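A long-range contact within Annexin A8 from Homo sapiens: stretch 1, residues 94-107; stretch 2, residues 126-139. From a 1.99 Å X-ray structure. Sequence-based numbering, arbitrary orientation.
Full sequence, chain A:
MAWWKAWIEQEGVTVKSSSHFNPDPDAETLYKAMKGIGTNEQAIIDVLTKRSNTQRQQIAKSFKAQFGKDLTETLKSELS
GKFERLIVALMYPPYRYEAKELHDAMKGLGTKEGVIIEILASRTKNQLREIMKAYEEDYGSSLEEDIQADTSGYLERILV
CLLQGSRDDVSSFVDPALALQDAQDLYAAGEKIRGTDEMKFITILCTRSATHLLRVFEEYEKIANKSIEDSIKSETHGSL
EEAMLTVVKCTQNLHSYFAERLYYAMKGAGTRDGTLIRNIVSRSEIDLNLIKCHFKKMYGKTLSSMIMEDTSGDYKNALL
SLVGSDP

Stretch 1, residues 94-107: PYRYEAKELHDAMK
Stretch 2 126-139: NQLREIMKAYEEDY

The helix beginning at Arg 96 crosses the helix of residues 126-139 at -64°, with the axes 8.0 Å apart at closest approach; the two stretches bury 748 Å² in all. Ala 99 lies at the centre. Its CA lies 4.9 Å from CA of Tyr 135, and its side chain sits as a knob among Ile 131, Ala 134, Tyr 135 and Tyr 139, with Ala 99 CB 4.1 Å from Ala 134 CB. Reciprocally, Tyr 135 (chi1 t, chi2 -82°) fits among Ala 99, Leu 102, His 103 and Met 106. Leu 102 (mt) places CD1 3.8 Å from CG2 of Ile 131 (mt).

At the N-cap, Tyr 95 (phi/psi 80/-50, chi1 m) approaches Ile 131, CA to CA 4.6 Å; its ring receives Glu 130 CB over one face, 4.0 Å from the centroid. Its N donates to Glu 98 OE2 (2.9 Å), while its O accepts from Ala 99 N (3.0 Å).

Towards the other end, the rings of His 103 (t, 83°) and Tyr 139 (m, -65°) form an offset stack, centroids 3.9 Å apart and planes at 13°.

At the polar edge, Arg 96 (mtp) NE donates to Asp 138 (m) OD1 at 3.1 Å in a salt bridge. A water bridges the same two residues by another route, donating to Arg 96 O and Asp 138 OD1 (its O 2.7 Å from each); it also hydrogen-bonds Tyr 139 OH (3.1 Å).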

# COMPACT_ATOMS: atom_id res chain seq x y z
N PRO A 94 -10.24 1.07 6.64
CA PRO A 94 -9.00 1.74 6.26
C PRO A 94 -8.18 2.16 7.50
O PRO A 94 -8.75 2.41 8.56
CB PRO A 94 -9.48 2.98 5.49
CG PRO A 94 -10.92 3.00 5.59
CD PRO A 94 -11.43 1.70 6.05
N TYR A 95 -6.85 2.17 7.35
CA TYR A 95 -5.90 2.56 8.39
C TYR A 95 -5.66 1.44 9.38
O TYR A 95 -4.51 1.09 9.66
CB TYR A 95 -6.27 3.89 9.08
CG TYR A 95 -6.71 4.94 8.09
CD1 TYR A 95 -5.99 5.13 6.91
CD2 TYR A 95 -7.87 5.68 8.29
CE1 TYR A 95 -6.40 6.05 5.97
CE2 TYR A 95 -8.29 6.60 7.35
CZ TYR A 95 -7.55 6.78 6.19
OH TYR A 95 -7.96 7.70 5.26
N ARG A 96 -6.72 0.86 9.90
CA ARG A 96 -6.59 -0.38 10.65
C ARG A 96 -6.07 -1.51 9.77
O ARG A 96 -5.29 -2.33 10.25
CB ARG A 96 -7.93 -0.78 11.27
CG ARG A 96 -8.38 0.20 12.33
CD ARG A 96 -9.45 -0.31 13.27
NE ARG A 96 -9.14 -1.66 13.75
CZ ARG A 96 -10.02 -2.50 14.29
NH1 ARG A 96 -11.29 -2.15 14.45
NH2 ARG A 96 -9.61 -3.70 14.67
N TYR A 97 -6.43 -1.52 8.49
CA TYR A 97 -5.92 -2.52 7.56
C TYR A 97 -4.41 -2.44 7.41
O TYR A 97 -3.70 -3.44 7.55
CB TYR A 97 -6.57 -2.37 6.18
CG TYR A 97 -6.06 -3.38 5.19
CD1 TYR A 97 -6.00 -4.74 5.51
CD2 TYR A 97 -5.66 -2.99 3.92
CE1 TYR A 97 -5.55 -5.67 4.59
CE2 TYR A 97 -5.22 -3.92 2.99
CZ TYR A 97 -5.15 -5.25 3.34
OH TYR A 97 -4.69 -6.17 2.42
N GLU A 98 -3.91 -1.24 7.12
CA GLU A 98 -2.47 -1.01 6.97
C GLU A 98 -1.70 -1.31 8.26
O GLU A 98 -0.61 -1.88 8.22
CB GLU A 98 -2.19 0.42 6.50
CG GLU A 98 -2.52 0.66 5.03
CD GLU A 98 -3.93 1.18 4.81
OE1 GLU A 98 -4.16 1.77 3.75
OE2 GLU A 98 -4.81 1.02 5.68
N ALA A 99 -2.28 -0.94 9.40
CA ALA A 99 -1.70 -1.28 10.70
C ALA A 99 -1.55 -2.79 10.88
O ALA A 99 -0.52 -3.25 11.39
CB ALA A 99 -2.53 -0.71 11.82
N LYS A 100 -2.54 -3.56 10.45
CA LYS A 100 -2.47 -5.01 10.50
C LYS A 100 -1.37 -5.54 9.58
O LYS A 100 -0.59 -6.39 9.99
CB LYS A 100 -3.81 -5.65 10.14
CG LYS A 100 -3.81 -7.20 10.14
CD LYS A 100 -4.33 -7.76 8.83
CE LYS A 100 -4.70 -9.25 8.93
NZ LYS A 100 -3.55 -10.09 9.39
N GLU A 101 -1.30 -5.02 8.36
CA GLU A 101 -0.26 -5.42 7.42
C GLU A 101 1.15 -5.12 7.97
O GLU A 101 2.06 -5.94 7.81
CB GLU A 101 -0.46 -4.73 6.07
CG GLU A 101 -1.66 -5.26 5.31
CD GLU A 101 -1.47 -6.68 4.82
OE1 GLU A 101 -2.32 -7.53 5.15
OE2 GLU A 101 -0.49 -6.95 4.11
N LEU A 102 1.32 -3.97 8.59
CA LEU A 102 2.63 -3.59 9.14
C LEU A 102 3.01 -4.51 10.32
O LEU A 102 4.16 -4.95 10.43
CB LEU A 102 2.62 -2.13 9.60
CG LEU A 102 2.57 -1.07 8.49
CD1 LEU A 102 2.19 0.29 9.04
CD2 LEU A 102 3.90 -0.99 7.74
N HIS A 103 2.04 -4.80 11.18
CA HIS A 103 2.24 -5.72 12.31
C HIS A 103 2.64 -7.10 11.80
O HIS A 103 3.61 -7.68 12.30
CB HIS A 103 0.97 -5.84 13.14
CG HIS A 103 1.12 -6.65 14.39
ND1 HIS A 103 1.62 -6.13 15.57
CD2 HIS A 103 0.79 -7.94 14.66
CE1 HIS A 103 1.60 -7.06 16.51
NE2 HIS A 103 1.10 -8.17 15.98
N ASP A 104 1.90 -7.62 10.82
CA ASP A 104 2.20 -8.90 10.22
C ASP A 104 3.59 -8.93 9.60
O ASP A 104 4.26 -9.95 9.63
CB ASP A 104 1.19 -9.28 9.14
CG ASP A 104 -0.16 -9.67 9.68
OD1 ASP A 104 -0.34 -9.76 10.92
OD2 ASP A 104 -1.12 -9.87 8.91
N ALA A 105 4.03 -7.80 9.04
CA ALA A 105 5.34 -7.73 8.41
C ALA A 105 6.48 -7.92 9.41
O ALA A 105 7.56 -8.35 9.02
CB ALA A 105 5.52 -6.41 7.68
N MET A 106 6.24 -7.57 10.67
CA MET A 106 7.26 -7.63 11.72
C MET A 106 7.09 -8.76 12.75
O MET A 106 8.07 -9.11 13.38
CB MET A 106 7.32 -6.30 12.46
CG MET A 106 7.94 -5.18 11.65
SD MET A 106 7.99 -3.65 12.54
CE MET A 106 6.30 -3.13 12.36
N LYS A 107 5.91 -9.34 12.89
CA LYS A 107 5.64 -10.30 13.99
C LYS A 107 6.11 -11.73 13.72
O LYS A 107 6.14 -12.57 14.63
CB LYS A 107 4.14 -10.35 14.30
CG LYS A 107 3.34 -11.29 13.38
CD LYS A 107 1.84 -11.21 13.69
CE LYS A 107 1.11 -12.52 13.38
NZ LYS A 107 0.63 -12.59 11.97
N ASN A 126 -1.13 12.55 6.83
CA ASN A 126 -2.38 12.44 7.57
C ASN A 126 -2.88 10.99 7.60
O ASN A 126 -3.41 10.55 8.59
CB ASN A 126 -3.47 13.34 6.98
CG ASN A 126 -3.03 14.80 6.87
OD1 ASN A 126 -3.23 15.43 5.84
ND2 ASN A 126 -2.42 15.33 7.92
N GLN A 127 -2.70 10.27 6.51
CA GLN A 127 -2.99 8.84 6.48
C GLN A 127 -2.09 8.09 7.48
O GLN A 127 -2.56 7.26 8.24
CB GLN A 127 -2.81 8.29 5.07
CG GLN A 127 -3.93 8.75 4.11
CD GLN A 127 -3.75 8.29 2.67
OE1 GLN A 127 -4.73 8.16 1.94
NE2 GLN A 127 -2.53 8.05 2.27
N LEU A 128 -0.80 8.41 7.49
CA LEU A 128 0.13 7.74 8.40
C LEU A 128 -0.23 8.02 9.86
O LEU A 128 -0.10 7.14 10.70
CB LEU A 128 1.58 8.16 8.13
CG LEU A 128 2.21 7.58 6.88
CD1 LEU A 128 3.59 8.21 6.65
CD2 LEU A 128 2.31 6.07 6.95
N ARG A 129 -0.70 9.23 10.16
CA ARG A 129 -1.10 9.57 11.52
C ARG A 129 -2.22 8.65 11.98
O ARG A 129 -2.21 8.20 13.10
CB ARG A 129 -1.57 11.03 11.61
CG ARG A 129 -2.00 11.44 13.04
CD ARG A 129 -3.14 12.46 13.13
NE ARG A 129 -3.27 13.27 11.92
CZ ARG A 129 -2.42 14.23 11.55
NH1 ARG A 129 -1.37 14.54 12.30
NH2 ARG A 129 -2.64 14.89 10.42
N GLU A 130 -3.17 8.37 11.09
CA GLU A 130 -4.28 7.46 11.37
C GLU A 130 -3.81 6.02 11.51
O GLU A 130 -4.29 5.29 12.35
CB GLU A 130 -5.35 7.54 10.27
CG GLU A 130 -6.06 8.87 10.18
CD GLU A 130 -6.76 9.24 11.48
OE1 GLU A 130 -6.64 10.41 11.91
OE2 GLU A 130 -7.41 8.36 12.08
N ILE A 131 -2.87 5.62 10.67
CA ILE A 131 -2.32 4.27 10.74
C ILE A 131 -1.56 4.07 12.06
O ILE A 131 -1.69 3.04 12.71
CB ILE A 131 -1.43 3.99 9.51
CG1 ILE A 131 -2.32 3.84 8.26
CG2 ILE A 131 -0.60 2.75 9.72
CD1 ILE A 131 -1.59 3.96 6.94
N MET A 132 -0.79 5.08 12.46
CA MET A 132 -0.05 5.03 13.73
C MET A 132 -0.96 4.90 14.94
O MET A 132 -0.66 4.16 15.86
CB MET A 132 0.80 6.29 13.87
CG MET A 132 2.08 6.20 13.10
SD MET A 132 3.04 7.71 13.22
CE MET A 132 4.47 7.15 13.83
N LYS A 133 -2.08 5.62 14.92
CA LYS A 133 -3.05 5.55 16.00
C LYS A 133 -3.70 4.18 16.05
O LYS A 133 -3.85 3.60 17.12
CB LYS A 133 -4.12 6.64 15.82
CG LYS A 133 -5.29 6.52 16.79
CD LYS A 133 -5.87 7.90 17.17
CE LYS A 133 -6.68 8.52 16.02
NZ LYS A 133 -7.90 9.24 16.53
N ALA A 134 -4.07 3.65 14.88
CA ALA A 134 -4.69 2.34 14.80
C ALA A 134 -3.74 1.25 15.29
O ALA A 134 -4.16 0.33 15.98
CB ALA A 134 -5.13 2.04 13.35
N TYR A 135 -2.47 1.36 14.92
CA TYR A 135 -1.45 0.37 15.30
C TYR A 135 -1.27 0.30 16.82
O TYR A 135 -1.15 -0.79 17.38
CB TYR A 135 -0.12 0.70 14.62
CG TYR A 135 0.97 -0.33 14.80
CD1 TYR A 135 1.74 -0.37 15.96
CD2 TYR A 135 1.25 -1.24 13.79
CE1 TYR A 135 2.75 -1.31 16.12
CE2 TYR A 135 2.26 -2.18 13.93
CZ TYR A 135 3.00 -2.21 15.11
OH TYR A 135 4.00 -3.13 15.24
N GLU A 136 -1.24 1.45 17.49
CA GLU A 136 -1.10 1.47 18.94
C GLU A 136 -2.35 0.95 19.64
O GLU A 136 -2.24 0.23 20.64
CB GLU A 136 -0.73 2.86 19.45
CG GLU A 136 0.22 2.81 20.64
CD GLU A 136 0.23 4.10 21.43
OE1 GLU A 136 0.41 5.17 20.81
OE2 GLU A 136 0.05 4.02 22.67
N GLU A 137 -3.52 1.28 19.11
CA GLU A 137 -4.81 0.83 19.65
C GLU A 137 -4.97 -0.69 19.58
O GLU A 137 -5.47 -1.31 20.51
CB GLU A 137 -5.99 1.51 18.94
CG GLU A 137 -6.31 2.91 19.44
CD GLU A 137 -7.30 3.67 18.54
OE1 GLU A 137 -7.93 3.03 17.67
OE2 GLU A 137 -7.44 4.91 18.71
N ASP A 138 -4.53 -1.29 18.48
CA ASP A 138 -4.78 -2.70 18.23
C ASP A 138 -3.67 -3.59 18.78
O ASP A 138 -3.94 -4.73 19.13
CB ASP A 138 -4.94 -2.97 16.73
CG ASP A 138 -6.26 -2.46 16.19
OD1 ASP A 138 -6.37 -2.34 14.96
OD2 ASP A 138 -7.23 -2.15 16.92
N TYR A 139 -2.44 -3.08 18.83
CA TYR A 139 -1.28 -3.92 19.15
C TYR A 139 -0.49 -3.47 20.38
O TYR A 139 0.46 -4.15 20.78
CB TYR A 139 -0.36 -4.05 17.93
CG TYR A 139 -1.14 -4.50 16.72
CD1 TYR A 139 -1.73 -5.75 16.70
CD2 TYR A 139 -1.35 -3.65 15.64
CE1 TYR A 139 -2.50 -6.17 15.62
CE2 TYR A 139 -2.11 -4.05 14.56
CZ TYR A 139 -2.68 -5.31 14.56
OH TYR A 139 -3.44 -5.72 13.51
O HOH W 1 -5.29 -3.37 12.71